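Local structure of computational designed protein based on evolution (6JCC) at residues A[75-78]-A[79-83]; A[28-31]-A[32-36]; A[48-52]-A[53-57]. The protein has no known biological function of its own but was designed computationally as a six-helix protein with a caspase recruitment domain sequence. All blocks are in the same frame, centred on the assembly; numbering follows the deposited sequence.

Contact 1: A[75-78]-A[79-83]; sequences IDAL and RAHGY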
loop_
_atom_site.group_PDB
_atom_site.type_symbol
_atom_site.label_atom_id
_atom_site.label_comp_id
_atom_site.label_asym_id
_atom_site.label_seq_id
_atom_site.Cartn_x
_atom_site.Cartn_y
_atom_site.Cartn_z
ATOM N N ILE A 75 -3.618 -6.994 2.135
ATOM C CA ILE A 75 -3.037 -8.204 1.538
ATOM C C ILE A 75 -4.144 -9.102 0.975
ATOM O O ILE A 75 -4.052 -9.565 -0.166
ATOM C CB ILE A 75 -2.158 -8.968 2.563
ATOM C CG1 ILE A 75 -0.917 -8.137 2.920
ATOM C CG2 ILE A 75 -1.705 -10.322 2.027
ATOM C CD1 ILE A 75 -0.313 -8.481 4.265
ATOM N N ASP A 76 -5.188 -9.333 1.771
ATOM C CA ASP A 76 -6.351 -10.115 1.323
ATOM C C ASP A 76 -7.011 -9.500 0.087
ATOM O O ASP A 76 -7.418 -10.216 -0.826
ATOM C CB ASP A 76 -7.397 -10.238 2.442
ATOM C CG ASP A 76 -6.939 -11.110 3.605
ATOM O OD1 ASP A 76 -5.885 -11.766 3.516
ATOM O OD2 ASP A 76 -7.651 -11.136 4.623
ATOM N N ALA A 77 -7.108 -8.174 0.063
ATOM C CA ALA A 77 -7.716 -7.467 -1.064
ATOM C C ALA A 77 -6.915 -7.629 -2.356
ATOM O O ALA A 77 -7.503 -7.801 -3.424
ATOM C CB ALA A 77 -7.895 -5.998 -0.732
ATOM N N LEU A 78 -5.585 -7.568 -2.258
ATOM C CA LEU A 78 -4.719 -7.853 -3.412
ATOM C C LEU A 78 -4.987 -9.244 -3.976
ATOM O O LEU A 78 -5.112 -9.410 -5.190
ATOM C CB LEU A 78 -3.235 -7.725 -3.050
ATOM C CG LEU A 78 -2.677 -6.306 -3.084
ATOM C CD1 LEU A 78 -1.372 -6.237 -2.306
ATOM C CD2 LEU A 78 -2.471 -5.828 -4.518
ATOM N N ARG A 79 -5.085 -10.232 -3.088
ATOM C CA ARG A 79 -5.388 -11.609 -3.493
ATOM C C ARG A 79 -6.772 -11.710 -4.121
ATOM O O ARG A 79 -6.937 -12.347 -5.158
ATOM C CB ARG A 79 -5.297 -12.564 -2.306
ATOM C CG ARG A 79 -3.898 -12.702 -1.741
ATOM C CD ARG A 79 -3.839 -13.778 -0.672
ATOM N NE ARG A 79 -2.672 -13.605 0.192
ATOM C CZ ARG A 79 -1.411 -13.876 -0.147
ATOM N NH1 ARG A 79 -1.101 -14.348 -1.357
ATOM N NH2 ARG A 79 -0.439 -13.669 0.738
ATOM N N ALA A 80 -7.754 -11.059 -3.501
ATOM C CA ALA A 80 -9.127 -11.059 -4.011
ATOM C C ALA A 80 -9.281 -10.427 -5.402
ATOM O O ALA A 80 -10.181 -10.805 -6.146
ATOM C CB ALA A 80 -10.055 -10.383 -3.017
ATOM N N HIS A 81 -8.404 -9.479 -5.744
ATOM C CA HIS A 81 -8.391 -8.841 -7.072
ATOM C C HIS A 81 -7.535 -9.566 -8.116
ATOM O O HIS A 81 -7.514 -9.158 -9.280
ATOM C CB HIS A 81 -7.944 -7.380 -6.955
ATOM C CG HIS A 81 -8.984 -6.486 -6.361
ATOM N ND1 HIS A 81 -9.192 -6.386 -5.004
ATOM C CD2 HIS A 81 -9.885 -5.661 -6.941
ATOM C CE1 HIS A 81 -10.168 -5.528 -4.772
ATOM N NE2 HIS A 81 -10.610 -5.077 -5.932
ATOM N N GLY A 82 -6.834 -10.620 -7.698
ATOM C CA GLY A 82 -6.072 -11.489 -8.595
ATOM C C GLY A 82 -4.565 -11.285 -8.601
ATOM O O GLY A 82 -3.922 -11.576 -9.609
ATOM N N TYR A 83 -3.990 -10.810 -7.494
ATOM C CA TYR A 83 -2.550 -10.505 -7.420
ATOM C C TYR A 83 -1.882 -11.211 -6.241
ATOM O O TYR A 83 -1.533 -10.590 -5.235
ATOM C CB TYR A 83 -2.329 -8.989 -7.367
ATOM C CG TYR A 83 -2.863 -8.296 -8.594
ATOM C CD1 TYR A 83 -2.112 -8.242 -9.768
ATOM C CD2 TYR A 83 -4.136 -7.729 -8.601
ATOM C CE1 TYR A 83 -2.605 -7.626 -10.907
ATOM C CE2 TYR A 83 -4.640 -7.112 -9.737
ATOM C CZ TYR A 83 -3.872 -7.063 -10.887
ATOM O OH TYR A 83 -4.359 -6.456 -12.017
HETATM O O HOH W 1 -4.213 -13.700 2.476
#
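A77 O takes two hydrogen bonds from one residue, H81. The backbone N of H81 comes from one face of the A77 carbonyl plane, and ND1 of the imidazole comes from the other, 2.7 Å from A77 O. The ring bond is nearly straight at 165° and lies in the plane of the imidazole, although ND1 stands well above the carbonyl plane. With CG beside its own backbone N (chi1 -74°), the H81 side chain folds back along the helix end and brings ND1 to that oxygen.

The next carbonyl, L78 O, receives Y83 N at 2.9 Å. Together with the bond from G82 N to R79 O, 3.1 Å long, this makes a Schellman motif with G82 at positive phi, closing helix 68-80. Y83 is at once the N-cap of helix 84-93.

On another side of the helix, I75 and R79 run side by side. CG2 of I75 meets the guanidinium obliquely, 3.8 Å from NH2 of R79. The polar end of R79 goes to the next helix: NH2 forms a salt bridge with D88, and NH1 bonds to Q84. NE is tied back to D76 through a water that donates to OD1 and accepts from NE.

Because ND1 of H81 is the donor to A77 O, it must carry a proton, so the ring is either the ND1-H tautomer or, possibly, the charged form. That bond fixes the ring's rotation, and the partial negative charge at the C-terminal end of helix 68-80 would probably favour a protonated ring.

Contact 2: A[28-31]-A[32-36]; sequences ILEE and PLRRG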
loop_
_atom_site.group_PDB
_atom_site.type_symbol
_atom_site.label_atom_id
_atom_site.label_comp_id
_atom_site.label_asym_id
_atom_site.label_seq_id
_atom_site.Cartn_x
_atom_site.Cartn_y
_atom_site.Cartn_z
ATOM N N ILE A 28 -7.785 -1.766 -2.929
ATOM C CA ILE A 28 -7.166 -2.563 -1.857
ATOM C C ILE A 28 -7.135 -1.835 -0.510
ATOM O O ILE A 28 -6.860 -2.451 0.511
ATOM C CB ILE A 28 -5.762 -3.091 -2.240
ATOM C CG1 ILE A 28 -4.734 -1.960 -2.391
ATOM C CG2 ILE A 28 -5.852 -3.921 -3.516
ATOM C CD1 ILE A 28 -3.303 -2.448 -2.455
ATOM N N LEU A 29 -7.416 -0.531 -0.518
ATOM C CA LEU A 29 -7.470 0.276 0.708
ATOM C C LEU A 29 -8.879 0.420 1.303
ATOM O O LEU A 29 -9.088 1.259 2.177
ATOM C CB LEU A 29 -6.879 1.666 0.435
ATOM C CG LEU A 29 -5.380 1.707 0.136
ATOM C CD1 LEU A 29 -4.999 3.036 -0.498
ATOM C CD2 LEU A 29 -4.562 1.461 1.395
ATOM N N GLU A 30 -9.826 -0.409 0.859
ATOM C CA GLU A 30 -11.215 -0.368 1.342
ATOM C C GLU A 30 -11.335 -0.255 2.850
ATOM O O GLU A 30 -11.929 0.688 3.357
ATOM C CB GLU A 30 -11.978 -1.624 0.918
ATOM C CG GLU A 30 -12.805 -1.474 -0.331
ATOM C CD GLU A 30 -13.829 -2.574 -0.432
ATOM O OE1 GLU A 30 -13.429 -3.745 -0.572
ATOM O OE2 GLU A 30 -15.030 -2.265 -0.349
ATOM N N GLU A 31 -10.773 -1.230 3.556
ATOM C CA GLU A 31 -10.931 -1.289 5.001
ATOM C C GLU A 31 -10.266 -0.116 5.718
ATOM O O GLU A 31 -10.901 0.510 6.558
ATOM C CB GLU A 31 -10.469 -2.637 5.570
ATOM C CG GLU A 31 -10.787 -2.816 7.045
ATOM C CD GLU A 31 -12.282 -2.802 7.327
ATOM O OE1 GLU A 31 -13.053 -3.334 6.506
ATOM O OE2 GLU A 31 -12.696 -2.259 8.366
ATOM N N PRO A 32 -9.002 0.201 5.386
ATOM C CA PRO A 32 -8.411 1.388 6.006
ATOM C C PRO A 32 -9.166 2.691 5.706
ATOM O O PRO A 32 -9.235 3.555 6.564
ATOM C CB PRO A 32 -6.990 1.438 5.437
ATOM C CG PRO A 32 -6.738 0.132 4.797
ATOM C CD PRO A 32 -8.004 -0.636 4.695
ATOM N N LEU A 33 -9.737 2.811 4.509
ATOM C CA LEU A 33 -10.562 3.977 4.167
ATOM C C LEU A 33 -11.821 4.070 5.037
ATOM O O LEU A 33 -12.176 5.149 5.495
ATOM C CB LEU A 33 -10.940 3.990 2.680
ATOM C CG LEU A 33 -9.817 4.388 1.714
ATOM C CD1 LEU A 33 -10.131 3.944 0.291
ATOM C CD2 LEU A 33 -9.545 5.885 1.753
ATOM N N ARG A 34 -12.477 2.938 5.279
ATOM C CA ARG A 34 -13.632 2.896 6.189
ATOM C C ARG A 34 -13.281 3.240 7.619
ATOM O O ARG A 34 -14.138 3.674 8.372
ATOM C CB ARG A 34 -14.251 1.513 6.229
ATOM C CG ARG A 34 -14.918 1.106 4.957
ATOM C CD ARG A 34 -15.606 -0.232 5.131
ATOM N NE ARG A 34 -15.751 -0.864 3.835
ATOM C CZ ARG A 34 -16.234 -2.076 3.623
ATOM N NH1 ARG A 34 -16.641 -2.831 4.635
ATOM N NH2 ARG A 34 -16.311 -2.529 2.380
ATOM N N ARG A 35 -12.026 2.993 7.987
ATOM C CA ARG A 35 -11.517 3.261 9.328
ATOM C C ARG A 35 -10.740 4.585 9.432
ATOM O O ARG A 35 -10.012 4.808 10.400
ATOM C CB ARG A 35 -10.686 2.055 9.784
ATOM C CG ARG A 35 -11.558 0.820 9.962
ATOM C CD ARG A 35 -10.812 -0.491 9.867
ATOM N NE ARG A 35 -9.822 -0.647 10.919
ATOM C CZ ARG A 35 -9.549 -1.777 11.580
ATOM N NH1 ARG A 35 -8.612 -1.749 12.513
ATOM N NH2 ARG A 35 -10.199 -2.924 11.346
ATOM N N GLY A 36 -10.912 5.466 8.445
ATOM C CA GLY A 36 -10.385 6.827 8.503
ATOM C C GLY A 36 -8.880 6.990 8.384
ATOM O O GLY A 36 -8.330 7.945 8.926
#
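The R34 guanidinium meets E30 OE2 at its edge, near its own plane, whereas the E30 carboxylate is approached from above, the two planes standing 81° apart. The two chains run side by side, and the salt bridge is 3.0 Å from R34 NH2 to E30 OE2. E31 OE1 sits obliquely to the same guanidinium, well out of its plane, so that pairing is one of charge alone. The R35 guanidinium has E31 OE2 in plane at its edge, but the salt bridge is long, 3.9 Å from E31 OE2 to R35 NH2; the stronger partner of R35 is E70, which takes NE.

E30-R34 and E31-R35 are i to i+4 pairs, E31-R34 an i to i+3 one, on helix 30-34 and its C-terminal end, a Schellman motif with G36 at positive phi. E31 reaches R35 because its CG is anti to the backbone N and the chain then bends at chi2 (63°), laying OE2 against R35 CD.

On the inner side, P32 occupies the first turn, where its missing N-H costs no helix bond, and it also packs on L37 and L66. L29 and L33 both lean on L43 of helix 40-47. L29 O accepts from L33 N at 2.9 Å, while L29 CB touches L33 CD1 at 4.0 Å.

Contact 3: A[48-52]-A[53-57]; sequences DLKTP and EEQAK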
loop_
_atom_site.group_PDB
_atom_site.type_symbol
_atom_site.label_atom_id
_atom_site.label_comp_id
_atom_site.label_asym_id
_atom_site.label_seq_id
_atom_site.Cartn_x
_atom_site.Cartn_y
_atom_site.Cartn_z
ATOM N N ASP A 48 -3.417 11.330 -8.038
ATOM C CA ASP A 48 -3.449 12.212 -9.217
ATOM C C ASP A 48 -2.079 12.741 -9.600
ATOM O O ASP A 48 -1.254 12.932 -8.749
ATOM C CB ASP A 48 -4.283 13.464 -8.941
ATOM C CG ASP A 48 -5.780 13.214 -8.917
ATOM O OD1 ASP A 48 -6.252 12.135 -9.331
ATOM O OD2 ASP A 48 -6.498 14.136 -8.475
ATOM N N LEU A 49 -1.889 13.048 -10.879
ATOM C CA LEU A 49 -0.730 13.815 -11.387
ATOM C C LEU A 49 0.664 13.275 -11.114
ATOM O O LEU A 49 1.602 14.045 -10.864
ATOM C CB LEU A 49 -0.783 15.261 -10.884
ATOM C CG LEU A 49 -2.123 15.971 -10.958
ATOM C CD1 LEU A 49 -1.931 17.401 -10.485
ATOM C CD2 LEU A 49 -2.692 15.902 -12.368
ATOM N N LYS A 50 0.826 11.965 -11.194
ATOM C CA LYS A 50 2.141 11.395 -11.007
ATOM C C LYS A 50 2.296 9.993 -11.557
ATOM O O LYS A 50 1.330 9.315 -11.896
ATOM C CB LYS A 50 2.537 11.423 -9.523
ATOM C CG LYS A 50 1.407 11.224 -8.529
ATOM C CD LYS A 50 1.116 12.475 -7.726
ATOM C CE LYS A 50 1.534 12.339 -6.284
ATOM N NZ LYS A 50 1.471 13.674 -5.656
ATOM N N THR A 51 3.554 9.581 -11.614
ATOM C CA THR A 51 3.946 8.252 -12.010
ATOM C C THR A 51 3.709 7.349 -10.803
ATOM O O THR A 51 3.631 7.850 -9.682
ATOM C CB THR A 51 5.437 8.212 -12.406
ATOM O OG1 THR A 51 6.262 8.415 -11.259
ATOM C CG2 THR A 51 5.771 9.281 -13.453
ATOM N N PRO A 52 3.601 6.026 -11.013
ATOM C CA PRO A 52 3.428 5.132 -9.859
ATOM C C PRO A 52 4.501 5.263 -8.762
ATOM O O PRO A 52 4.195 5.063 -7.587
ATOM C CB PRO A 52 3.462 3.737 -10.487
ATOM C CG PRO A 52 3.020 3.944 -11.892
ATOM C CD PRO A 52 3.556 5.287 -12.289
ATOM N N GLU A 53 5.727 5.619 -9.142
ATOM C CA GLU A 53 6.818 5.801 -8.182
ATOM C C GLU A 53 6.599 6.981 -7.245
ATOM O O GLU A 53 6.866 6.887 -6.052
ATOM C CB GLU A 53 8.157 5.968 -8.900
ATOM C CG GLU A 53 8.665 4.690 -9.550
ATOM C CD GLU A 53 8.119 4.430 -10.947
ATOM O OE1 GLU A 53 8.468 3.372 -11.511
ATOM O OE2 GLU A 53 7.344 5.253 -11.487
ATOM N N GLU A 54 6.090 8.081 -7.785
ATOM C CA GLU A 54 5.875 9.290 -6.992
ATOM C C GLU A 54 4.671 9.072 -6.084
ATOM O O GLU A 54 4.652 9.528 -4.948
ATOM C CB GLU A 54 5.633 10.525 -7.862
ATOM C CG GLU A 54 6.459 10.632 -9.136
ATOM C CD GLU A 54 5.889 11.641 -10.109
ATOM O OE1 GLU A 54 5.310 11.224 -11.122
ATOM O OE2 GLU A 54 5.998 12.850 -9.846
ATOM N N GLN A 55 3.671 8.373 -6.609
ATOM C CA GLN A 55 2.504 7.967 -5.825
ATOM C C GLN A 55 2.908 7.086 -4.645
ATOM O O GLN A 55 2.419 7.277 -3.532
ATOM C CB GLN A 55 1.502 7.200 -6.689
ATOM C CG GLN A 55 0.842 8.011 -7.787
ATOM C CD GLN A 55 -0.130 7.183 -8.598
ATOM O OE1 GLN A 55 -1.016 6.542 -8.037
ATOM N NE2 GLN A 55 0.031 7.179 -9.919
ATOM N N ALA A 56 3.796 6.124 -4.903
ATOM C CA ALA A 56 4.299 5.219 -3.863
ATOM C C ALA A 56 4.988 5.958 -2.719
ATOM O O ALA A 56 4.820 5.595 -1.556
ATOM C CB ALA A 56 5.243 4.185 -4.461
ATOM N N LYS A 57 5.751 6.994 -3.055
ATOM C CA LYS A 57 6.452 7.800 -2.058
ATOM C C LYS A 57 5.493 8.553 -1.126
ATOM O O LYS A 57 5.802 8.756 0.040
ATOM C CB LYS A 57 7.421 8.777 -2.733
ATOM C CG LYS A 57 8.185 9.699 -1.785
ATOM C CD LYS A 57 8.998 8.966 -0.719
ATOM C CE LYS A 57 10.171 8.175 -1.282
ATOM N NZ LYS A 57 11.254 9.053 -1.796
#
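T51 and E54 grip each other at the tight end of this contact, where the chain turns into helix 52-63. E54 OE1 accepts from both the backbone N and the hydroxyl of T51. The first of these bonds is almost straight (175°), but its modelled 2.5 Å from T51 N to E54 OE1 is very short and the exact length is doubtful. In the second, T51 OG1 donates at 3.0 Å and meets E54 OE1 on its anti side, close to the carboxylate plane. The hydroxyl is there because chi1 of T51 (69°) sets OG1 between the backbone N and the carbonyl carbon. T51 OG1 also accepts, weakly, from E54 N at 3.5 Å. K50 adds to this tight part by laying CB beside the E54 carboxylate, 3.2 Å from E54 OE1.

Q55 works on the inner side. Its backbone N bonds to T51 O at 3.1 Å, and its extended side chain swings NE2 back to K50 O, 3.2 Å away, from above the carbonyl plane. A56 N continues the helix with a bond to P52 O at 2.9 Å. Q55 and A56 are buried against helix 6-22, and P52, partly exposed, also packs on it: P52 on A17 and I20, Q55 on I20, A56 on L16.

The outer side is looser. E53 is exposed and merely folds its OE2 back past T51. The K50 chain beyond CB is modelled with unusual torsions and a clash, so the course of its outer end is doubtful.

A side chain at the N-cap that accepts from the backbone three residues on, with that residue's carboxylate answering to the N-cap N-H, is the capping box of a helix start.

All three contacts lie at helix ends within the caspase recruitment domain range: contact 3 starts helix 52-63, contact 1 finishes helix 68-80, and contact 2 spans the short helix 30-34. Contacts 1 and 2 meet directly, their centres 14 Å apart, where I28 packs on the inner face of helix 68-80: A77 CB lies 3.7 Å from I28 CA. Contact 3 stands apart, its nearest atoms about 9 Å from contact 2 and about 13 Å from contact 1. Helix 6-22 joins the distant pair, since L78 of contact 1 rests on I19 and P52 of contact 3 on its neighbour I20. No active site or ligand is known here.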